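Local coordinates for protein alpha-1,2-mannosidase (Trichoderma reesei, PDB 1HCU) that probably trims alpha-1,2-linked mannose residues from high-mannose N-glycans as a calcium-dependent glycosyl hydrolase of family 47, at residues 35-40 with 47-52; 144-149 with 157-162. All blocks are in the same frame, centred on the assembly; numbering follows the deposited sequence.

Interaction 1 of 2, residues 35-40 with 47-52; sequences FPHDDL and FDDERN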
ATOM      1  N   PHE A  35      -5.424  17.912 -13.488  1.00 25.86           N
ATOM      2  CA  PHE A  35      -5.209  17.053 -14.647  1.00 25.14           C
ATOM      3  C   PHE A  35      -4.560  17.831 -15.801  1.00 26.32           C
ATOM      4  O   PHE A  35      -4.914  18.982 -16.062  1.00 25.68           O
ATOM      5  CB  PHE A  35      -6.546  16.456 -15.082  1.00 24.54           C
ATOM      6  CG  PHE A  35      -6.439  15.472 -16.206  1.00 24.54           C
ATOM      7  CD1 PHE A  35      -6.782  15.841 -17.504  1.00 23.17           C
ATOM      8  CD2 PHE A  35      -6.006  14.168 -15.967  1.00 23.53           C
ATOM      9  CE1 PHE A  35      -6.699  14.926 -18.549  1.00 24.79           C
ATOM     10  CE2 PHE A  35      -5.916  13.243 -17.007  1.00 23.96           C
ATOM     11  CZ  PHE A  35      -6.265  13.621 -18.302  1.00 24.94           C
ATOM     12  N   PRO A  36      -3.591  17.216 -16.508  1.00 26.22           N
ATOM     13  CA  PRO A  36      -3.028  15.870 -16.351  1.00 23.95           C
ATOM     14  C   PRO A  36      -1.836  15.791 -15.396  1.00 22.59           C
ATOM     15  O   PRO A  36      -1.074  14.832 -15.440  1.00 21.93           O
ATOM     16  CB  PRO A  36      -2.603  15.492 -17.776  1.00 25.12           C
ATOM     17  CG  PRO A  36      -3.226  16.552 -18.667  1.00 27.93           C
ATOM     18  CD  PRO A  36      -3.190  17.775 -17.808  1.00 27.14           C
ATOM     19  N   HIS A  37      -1.657  16.798 -14.551  1.00 21.56           N
ATOM     20  CA  HIS A  37      -0.545  16.785 -13.604  1.00 20.12           C
ATOM     21  C   HIS A  37      -0.760  15.657 -12.596  1.00 18.97           C
ATOM     22  O   HIS A  37      -1.829  15.053 -12.562  1.00 18.68           O
ATOM     23  CB  HIS A  37      -0.435  18.139 -12.911  1.00 21.38           C
ATOM     24  CG  HIS A  37      -0.048  19.251 -13.839  1.00 24.34           C
ATOM     25  ND1 HIS A  37       1.241  19.427 -14.297  1.00 24.86           N
ATOM     26  CD2 HIS A  37      -0.792  20.214 -14.436  1.00 24.16           C
ATOM     27  CE1 HIS A  37       1.274  20.449 -15.134  1.00 23.59           C
ATOM     28  NE2 HIS A  37       0.053  20.943 -15.236  1.00 23.87           N
ATOM     29  N   ASP A  38       0.240  15.366 -11.777  1.00 17.52           N
ATOM     30  CA  ASP A  38       0.122  14.265 -10.827  1.00 17.03           C
ATOM     31  C   ASP A  38      -0.884  14.415  -9.688  1.00 17.87           C
ATOM     32  O   ASP A  38      -1.749  13.556  -9.511  1.00 17.35           O
ATOM     33  CB  ASP A  38       1.495  13.918 -10.237  1.00 16.55           C
ATOM     34  CG  ASP A  38       2.490  13.486 -11.291  1.00 18.57           C
ATOM     35  OD1 ASP A  38       2.118  12.706 -12.194  1.00 20.95           O
ATOM     36  OD2 ASP A  38       3.655  13.922 -11.217  1.00 22.46           O
ATOM     37  N   ASP A  39      -0.776  15.488  -8.912  1.00 17.53           N
ATOM     38  CA  ASP A  39      -1.671  15.662  -7.772  1.00 19.52           C
ATOM     39  C   ASP A  39      -2.329  17.032  -7.650  1.00 20.16           C
ATOM     40  O   ASP A  39      -1.792  18.046  -8.084  1.00 18.81           O
ATOM     41  CB  ASP A  39      -0.922  15.367  -6.467  1.00 20.84           C
ATOM     42  CG  ASP A  39      -0.279  13.996  -6.454  1.00 21.99           C
ATOM     43  OD1 ASP A  39      -1.007  12.988  -6.541  1.00 24.21           O
ATOM     44  OD2 ASP A  39       0.960  13.924  -6.355  1.00 24.84           O
ATOM     45  N   LEU A  40      -3.499  17.044  -7.024  1.00 20.41           N
ATOM     46  CA  LEU A  40      -4.251  18.267  -6.810  1.00 20.66           C
ATOM     47  C   LEU A  40      -4.092  18.792  -5.387  1.00 20.77           C
ATOM     48  O   LEU A  40      -4.006  18.022  -4.426  1.00 20.31           O
ATOM     49  CB  LEU A  40      -5.737  18.028  -7.066  1.00 19.49           C
ATOM     50  CG  LEU A  40      -6.670  19.149  -6.586  1.00 18.48           C
ATOM     51  CD1 LEU A  40      -6.674  20.301  -7.593  1.00 14.02           C
ATOM     52  CD2 LEU A  40      -8.078  18.587  -6.416  1.00 17.41           C
ATOM     53  N   PHE A  47      -1.403  22.451  -8.229  1.00 22.37           N
ATOM     54  CA  PHE A  47      -0.981  21.074  -8.426  1.00 21.31           C
ATOM     55  C   PHE A  47       0.515  20.903  -8.259  1.00 21.36           C
ATOM     56  O   PHE A  47       1.247  21.869  -8.044  1.00 18.24           O
ATOM     57  CB  PHE A  47      -1.367  20.617  -9.834  1.00 21.66           C
ATOM     58  CG  PHE A  47      -0.797  21.484 -10.926  1.00 24.54           C
ATOM     59  CD1 PHE A  47       0.562  21.443 -11.241  1.00 25.96           C
ATOM     60  CD2 PHE A  47      -1.615  22.360 -11.627  1.00 25.55           C
ATOM     61  CE1 PHE A  47       1.098  22.266 -12.239  1.00 24.89           C
ATOM     62  CE2 PHE A  47      -1.094  23.188 -12.626  1.00 27.78           C
ATOM     63  CZ  PHE A  47       0.269  23.138 -12.931  1.00 28.35           C
ATOM     64  N   ASP A  48       0.958  19.656  -8.362  1.00 21.03           N
ATOM     65  CA  ASP A  48       2.371  19.335  -8.278  1.00 21.56           C
ATOM     66  C   ASP A  48       2.618  18.136  -9.175  1.00 21.70           C
ATOM     67  O   ASP A  48       1.669  17.505  -9.654  1.00 21.42           O
ATOM     68  CB  ASP A  48       2.788  19.020  -6.834  1.00 21.43           C
ATOM     69  CG  ASP A  48       2.276  17.673  -6.339  1.00 24.27           C
ATOM     70  OD1 ASP A  48       1.660  17.649  -5.251  1.00 24.16           O
ATOM     71  OD2 ASP A  48       2.498  16.637  -7.012  1.00 22.69           O
ATOM     72  N   ASP A  49       3.889  17.838  -9.418  1.00 20.70           N
ATOM     73  CA  ASP A  49       4.263  16.689 -10.227  1.00 21.10           C
ATOM     74  C   ASP A  49       5.309  15.828  -9.503  1.00 21.62           C
ATOM     75  O   ASP A  49       6.381  15.557 -10.048  1.00 21.94           O
ATOM     76  CB  ASP A  49       4.782  17.148 -11.595  1.00 18.83           C
ATOM     77  CG  ASP A  49       3.655  17.514 -12.558  1.00 19.79           C
ATOM     78  OD1 ASP A  49       2.735  16.688 -12.740  1.00 17.92           O
ATOM     79  OD2 ASP A  49       3.687  18.622 -13.144  1.00 19.64           O
ATOM     80  N   GLU A  50       4.986  15.405  -8.276  1.00 22.78           N
ATOM     81  CA  GLU A  50       5.885  14.571  -7.462  1.00 24.26           C
ATOM     82  C   GLU A  50       6.140  13.228  -8.126  1.00 21.60           C
ATOM     83  O   GLU A  50       7.145  12.573  -7.864  1.00 21.54           O
ATOM     84  CB  GLU A  50       5.290  14.291  -6.073  1.00 27.81           C
ATOM     85  CG  GLU A  50       5.031  15.511  -5.207  1.00 35.35           C
ATOM     86  CD  GLU A  50       4.488  15.145  -3.819  1.00 39.54           C
ATOM     87  OE1 GLU A  50       3.492  14.383  -3.735  1.00 40.50           O
ATOM     88  OE2 GLU A  50       5.056  15.624  -2.813  1.00 41.35           O
ATOM     89  N   ARG A  51       5.209  12.819  -8.976  1.00 20.35           N
ATOM     90  CA  ARG A  51       5.311  11.543  -9.664  1.00 18.51           C
ATOM     91  C   ARG A  51       5.849  11.724 -11.081  1.00 18.25           C
ATOM     92  O   ARG A  51       5.350  11.119 -12.035  1.00 16.63           O
ATOM     93  CB  ARG A  51       3.933  10.877  -9.695  1.00 17.88           C
ATOM     94  CG  ARG A  51       3.854   9.483  -9.066  1.00 20.35           C
ATOM     95  CD  ARG A  51       4.421   9.428  -7.641  1.00 18.11           C
ATOM     96  NE  ARG A  51       5.873   9.276  -7.655  1.00 15.63           N
ATOM     97  CZ  ARG A  51       6.662   9.450  -6.603  1.00 17.42           C
ATOM     98  NH1 ARG A  51       6.145   9.782  -5.423  1.00 17.39           N
ATOM     99  NH2 ARG A  51       7.974   9.316  -6.740  1.00 15.74           N
ATOM    100  N   ASN A  52       6.856  12.578 -11.216  1.00 16.44           N
ATOM    101  CA  ASN A  52       7.489  12.821 -12.508  1.00 17.57           C
ATOM    102  C   ASN A  52       6.581  13.411 -13.600  1.00 16.71           C
ATOM    103  O   ASN A  52       6.938  13.408 -14.775  1.00 14.85           O
ATOM    104  CB  ASN A  52       8.136  11.522 -13.003  1.00 17.66           C
ATOM    105  CG  ASN A  52       9.164  10.984 -12.028  1.00 16.47           C
ATOM    106  OD1 ASN A  52      10.176  11.625 -11.769  1.00 18.29           O
ATOM    107  ND2 ASN A  52       8.897   9.812 -11.468  1.00 16.00           N
TER
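His-37 and Phe-47 lay their rings on one another where a beta hairpin, strands 39-41 and 46-48, opens into a classic beta bulge: Asp-38 and Asp-39 both face Asp-48. His-37 CB lies 3.5 Å from Asp-49 OD1, and CG sits over Phe-47 CD1. From there the ring makes an offset stack on the phenyl, planes 7° apart; CE1 lies near Phe-47 CE1, CD2 near CZ and CE2, and His-37 NE2 comes to 3.2 Å from Phe-47 CZ. His-37 ND1, at the ring's edge, donates to Asp-49 OD2 at 2.8 Å, meeting it on the syn side. An alanine in place of His-37 would probably leave one face of Phe-47 without its cover and Asp-49 OD2 without its imidazole donor. Asp-49 OD1 takes the N-H of Asp-38 (N to OD1 3.0 Å). Asp-38 turns its own carboxylate toward the 49-52 turn, where OD2 receives a weak bond from Arg-51 N and a full hydrogen bond from Gly-53 N, while OD1 is held by Gly-55 and Ser-56. Asp-48 forms an Asx turn: its OD2 accepts from Glu-50 N at 3.1 Å, with OD1 bonded to His-41 NE2.

Interaction 2 of 2, residues 144-149 with 157-162; sequences LKVAFT and PTVFFN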
ATOM      1  N   LEU A 144      12.568   1.566 -16.979  1.00 12.05           N
ATOM      2  CA  LEU A 144      12.817   1.262 -15.582  1.00 12.50           C
ATOM      3  C   LEU A 144      13.817   0.116 -15.424  1.00 13.61           C
ATOM      4  O   LEU A 144      14.605   0.099 -14.481  1.00 13.00           O
ATOM      5  CB  LEU A 144      11.496   0.898 -14.901  1.00  9.90           C
ATOM      6  CG  LEU A 144      10.819   1.858 -13.908  1.00 10.73           C
ATOM      7  CD1 LEU A 144      11.079   3.320 -14.222  1.00  7.32           C
ATOM      8  CD2 LEU A 144       9.338   1.546 -13.926  1.00  5.82           C
ATOM      9  N   LYS A 145      13.809  -0.822 -16.363  1.00 13.82           N
ATOM     10  CA  LYS A 145      14.694  -1.978 -16.266  1.00 13.39           C
ATOM     11  C   LYS A 145      16.185  -1.676 -16.131  1.00 13.28           C
ATOM     12  O   LYS A 145      16.948  -2.538 -15.694  1.00 13.18           O
ATOM     13  CB  LYS A 145      14.456  -2.933 -17.440  1.00 13.62           C
ATOM     14  CG  LYS A 145      14.964  -2.460 -18.778  1.00 14.68           C
ATOM     15  CD  LYS A 145      14.925  -3.611 -19.772  1.00 17.08           C
ATOM     16  CE  LYS A 145      15.475  -3.198 -21.121  1.00 19.91           C
ATOM     17  NZ  LYS A 145      15.499  -4.346 -22.080  1.00 25.31           N
ATOM     18  N   VAL A 146      16.603  -0.462 -16.488  1.00 12.85           N
ATOM     19  CA  VAL A 146      18.020  -0.087 -16.376  1.00 12.77           C
ATOM     20  C   VAL A 146      18.445  -0.142 -14.903  1.00 13.80           C
ATOM     21  O   VAL A 146      19.633  -0.217 -14.580  1.00 16.08           O
ATOM     22  CB  VAL A 146      18.292   1.347 -16.961  1.00 11.49           C
ATOM     23  CG1 VAL A 146      17.797   2.437 -16.003  1.00  8.19           C
ATOM     24  CG2 VAL A 146      19.772   1.514 -17.261  1.00  8.44           C
ATOM     25  N   ALA A 147      17.454  -0.121 -14.018  1.00 12.17           N
ATOM     26  CA  ALA A 147      17.674  -0.181 -12.581  1.00 11.58           C
ATOM     27  C   ALA A 147      18.370  -1.480 -12.166  1.00 12.80           C
ATOM     28  O   ALA A 147      19.103  -1.515 -11.172  1.00 12.13           O
ATOM     29  CB  ALA A 147      16.336  -0.066 -11.855  1.00  8.57           C
ATOM     30  N   PHE A 148      18.133  -2.546 -12.926  1.00 11.57           N
ATOM     31  CA  PHE A 148      18.731  -3.836 -12.621  1.00 11.87           C
ATOM     32  C   PHE A 148      20.112  -4.062 -13.210  1.00 14.00           C
ATOM     33  O   PHE A 148      20.645  -5.172 -13.106  1.00 17.54           O
ATOM     34  CB  PHE A 148      17.822  -4.971 -13.083  1.00 11.52           C
ATOM     35  CG  PHE A 148      16.448  -4.924 -12.491  1.00 12.78           C
ATOM     36  CD1 PHE A 148      15.426  -4.224 -13.125  1.00 10.82           C
ATOM     37  CD2 PHE A 148      16.176  -5.570 -11.291  1.00 11.55           C
ATOM     38  CE1 PHE A 148      14.159  -4.172 -12.576  1.00  9.92           C
ATOM     39  CE2 PHE A 148      14.910  -5.522 -10.732  1.00 11.94           C
ATOM     40  CZ  PHE A 148      13.897  -4.821 -11.378  1.00 12.16           C
ATOM     41  N   THR A 149      20.695  -3.033 -13.822  1.00 14.25           N
ATOM     42  CA  THR A 149      22.022  -3.177 -14.423  1.00 13.72           C
ATOM     43  C   THR A 149      23.149  -2.971 -13.412  1.00 15.06           C
ATOM     44  O   THR A 149      24.185  -2.375 -13.724  1.00 16.59           O
ATOM     45  CB  THR A 149      22.241  -2.202 -15.624  1.00 12.86           C
ATOM     46  OG1 THR A 149      22.033  -0.847 -15.208  1.00 12.11           O
ATOM     47  CG2 THR A 149      21.309  -2.548 -16.775  1.00  9.66           C
ATOM     48  N   PRO A 157      17.622   2.059  -6.735  1.00 10.44           N
ATOM     49  CA  PRO A 157      16.366   2.746  -6.399  1.00  9.84           C
ATOM     50  C   PRO A 157      15.954   3.921  -7.292  1.00 12.45           C
ATOM     51  O   PRO A 157      14.767   4.246  -7.396  1.00 11.65           O
ATOM     52  CB  PRO A 157      16.597   3.186  -4.957  1.00  8.65           C
ATOM     53  CG  PRO A 157      18.062   3.495  -4.939  1.00  8.84           C
ATOM     54  CD  PRO A 157      18.650   2.314  -5.706  1.00  9.40           C
ATOM     55  N   THR A 158      16.925   4.554  -7.936  1.00 12.64           N
ATOM     56  CA  THR A 158      16.643   5.703  -8.785  1.00 14.02           C
ATOM     57  C   THR A 158      17.243   5.594 -10.188  1.00 14.36           C
ATOM     58  O   THR A 158      18.378   5.140 -10.357  1.00 13.86           O
ATOM     59  CB  THR A 158      17.187   6.999  -8.132  1.00 14.45           C
ATOM     60  OG1 THR A 158      16.648   7.131  -6.812  1.00 15.83           O
ATOM     61  CG2 THR A 158      16.803   8.224  -8.953  1.00 15.98           C
ATOM     62  N   VAL A 159      16.467   6.012 -11.188  1.00 14.55           N
ATOM     63  CA  VAL A 159      16.915   6.022 -12.584  1.00 12.62           C
ATOM     64  C   VAL A 159      16.539   7.355 -13.217  1.00 12.25           C
ATOM     65  O   VAL A 159      15.827   8.161 -12.616  1.00 10.81           O
ATOM     66  CB  VAL A 159      16.282   4.892 -13.420  1.00 12.70           C
ATOM     67  CG1 VAL A 159      16.704   3.541 -12.871  1.00  8.88           C
ATOM     68  CG2 VAL A 159      14.760   5.041 -13.452  1.00 12.00           C
ATOM     69  N   PHE A 160      17.042   7.591 -14.424  1.00 12.74           N
ATOM     70  CA  PHE A 160      16.765   8.827 -15.154  1.00 13.16           C
ATOM     71  C   PHE A 160      16.419   8.471 -16.602  1.00 13.50           C
ATOM     72  O   PHE A 160      16.955   7.506 -17.147  1.00 13.58           O
ATOM     73  CB  PHE A 160      17.994   9.753 -15.135  1.00 12.87           C
ATOM     74  CG  PHE A 160      18.430  10.176 -13.757  1.00 13.32           C
ATOM     75  CD1 PHE A 160      19.222   9.342 -12.967  1.00 13.86           C
ATOM     76  CD2 PHE A 160      18.055  11.421 -13.249  1.00 13.79           C
ATOM     77  CE1 PHE A 160      19.639   9.746 -11.686  1.00 10.43           C
ATOM     78  CE2 PHE A 160      18.465  11.830 -11.980  1.00 13.26           C
ATOM     79  CZ  PHE A 160      19.261  10.988 -11.196  1.00 11.05           C
ATOM     80  N   PHE A 161      15.528   9.247 -17.218  1.00 13.93           N
ATOM     81  CA  PHE A 161      15.110   9.009 -18.606  1.00 14.00           C
ATOM     82  C   PHE A 161      15.551  10.151 -19.515  1.00 15.84           C
ATOM     83  O   PHE A 161      15.718   9.976 -20.721  1.00 16.02           O
ATOM     84  CB  PHE A 161      13.581   8.908 -18.713  1.00 11.62           C
ATOM     85  CG  PHE A 161      13.003   7.645 -18.150  1.00 10.89           C
ATOM     86  CD1 PHE A 161      11.634   7.409 -18.213  1.00 11.19           C
ATOM     87  CD2 PHE A 161      13.815   6.698 -17.552  1.00 11.98           C
ATOM     88  CE1 PHE A 161      11.082   6.244 -17.686  1.00 10.48           C
ATOM     89  CE2 PHE A 161      13.281   5.532 -17.023  1.00 14.15           C
ATOM     90  CZ  PHE A 161      11.909   5.302 -17.088  1.00 13.20           C
ATOM     91  N   ASN A 162      15.716  11.322 -18.918  1.00 16.68           N
ATOM     92  CA  ASN A 162      16.084  12.522 -19.637  1.00 19.02           C
ATOM     93  C   ASN A 162      17.409  13.045 -19.096  1.00 20.46           C
ATOM     94  O   ASN A 162      17.530  13.316 -17.902  1.00 19.94           O
ATOM     95  CB  ASN A 162      14.998  13.584 -19.414  1.00 18.10           C
ATOM     96  CG  ASN A 162      15.213  14.830 -20.243  1.00 17.62           C
ATOM     97  OD1 ASN A 162      16.319  15.096 -20.705  1.00 17.48           O
ATOM     98  ND2 ASN A 162      14.149  15.610 -20.428  1.00 17.59           N
TER
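Val-159 puts its two methyls against the end of helix 127-144 and the 3-10 turn after it. Val-159 CG1 takes the larger share: it rests 3.5 Å from Val-146 CG1 and 3.8 Å from Ala-147 CB, touching both. The valine side chains of this pair slide past each other in opposite directions. Val-159 CG2 meets Leu-144 CD1 at 4.1 Å, with the two side chains crossing at about a right angle. Leu-144 CD1 is shared, because Phe-161 brings the tip of its ring to the same methyl, CZ to CD1 3.6 Å. The ring meets that methyl obliquely, and its CZ also lies near the backbone N of Leu-144.

The torsions account for part of this. In Val-159, CG1 stands anti to the carbonyl carbon (chi1 -63°), which swings it toward Val-146 and Ala-147 and leaves CG2 for the leucine.

One shell out, the backbone sets these side chains in place. Residues 145-148 form a short 3-10 segment, with Ala-147 N bonded to Leu-144 O and Phe-148 N to Lys-145 O. Val-146 O accepts twice, from Thr-149 N and from Thr-149 OG1, the hydroxyl at 2.6 Å and in the carbonyl plane. Opposite, Val-159 belongs to the middle strand of a three-stranded antiparallel sheet, bonded through its backbone to Ser-96. Val-98 of helix 98-117 touches both Ala-147 and Val-159, and Thr-101 of the same helix touches Leu-144.

The side-chain contacts are all carbon to carbon, so the contact depends on shape and burial: a helix end and 3-10 turn fitted against a strand and the residue after it, with the backbone of Ala-147 bonded to Leu-144 and Asp-156 and that of Val-159 to Ser-96.

Overall arrangement
Interaction 1 is the more polar and more open of the two: partly buried, it joins the neighbouring strands of one hairpin and the turn after it through carboxylates, main-chain bonds and a ring stack. Interaction 2 is buried and apolar, setting the end of helix 127-144 and the 3-10 turn after it against strand 158-160 of a different sheet. The centres of interactions 1 and 2 lie 21 Å apart, and the two do not touch. Helix 98-117 is common to both: Arg-51 from interaction 1 and Leu-144 and Val-159 from interaction 2 pack on it. The side chain of Arg-51 comes within about 3 Å of that of Glu-100, a predicted proton donor; the side chain of Leu-144 stays about 9 Å from that of Glu-100.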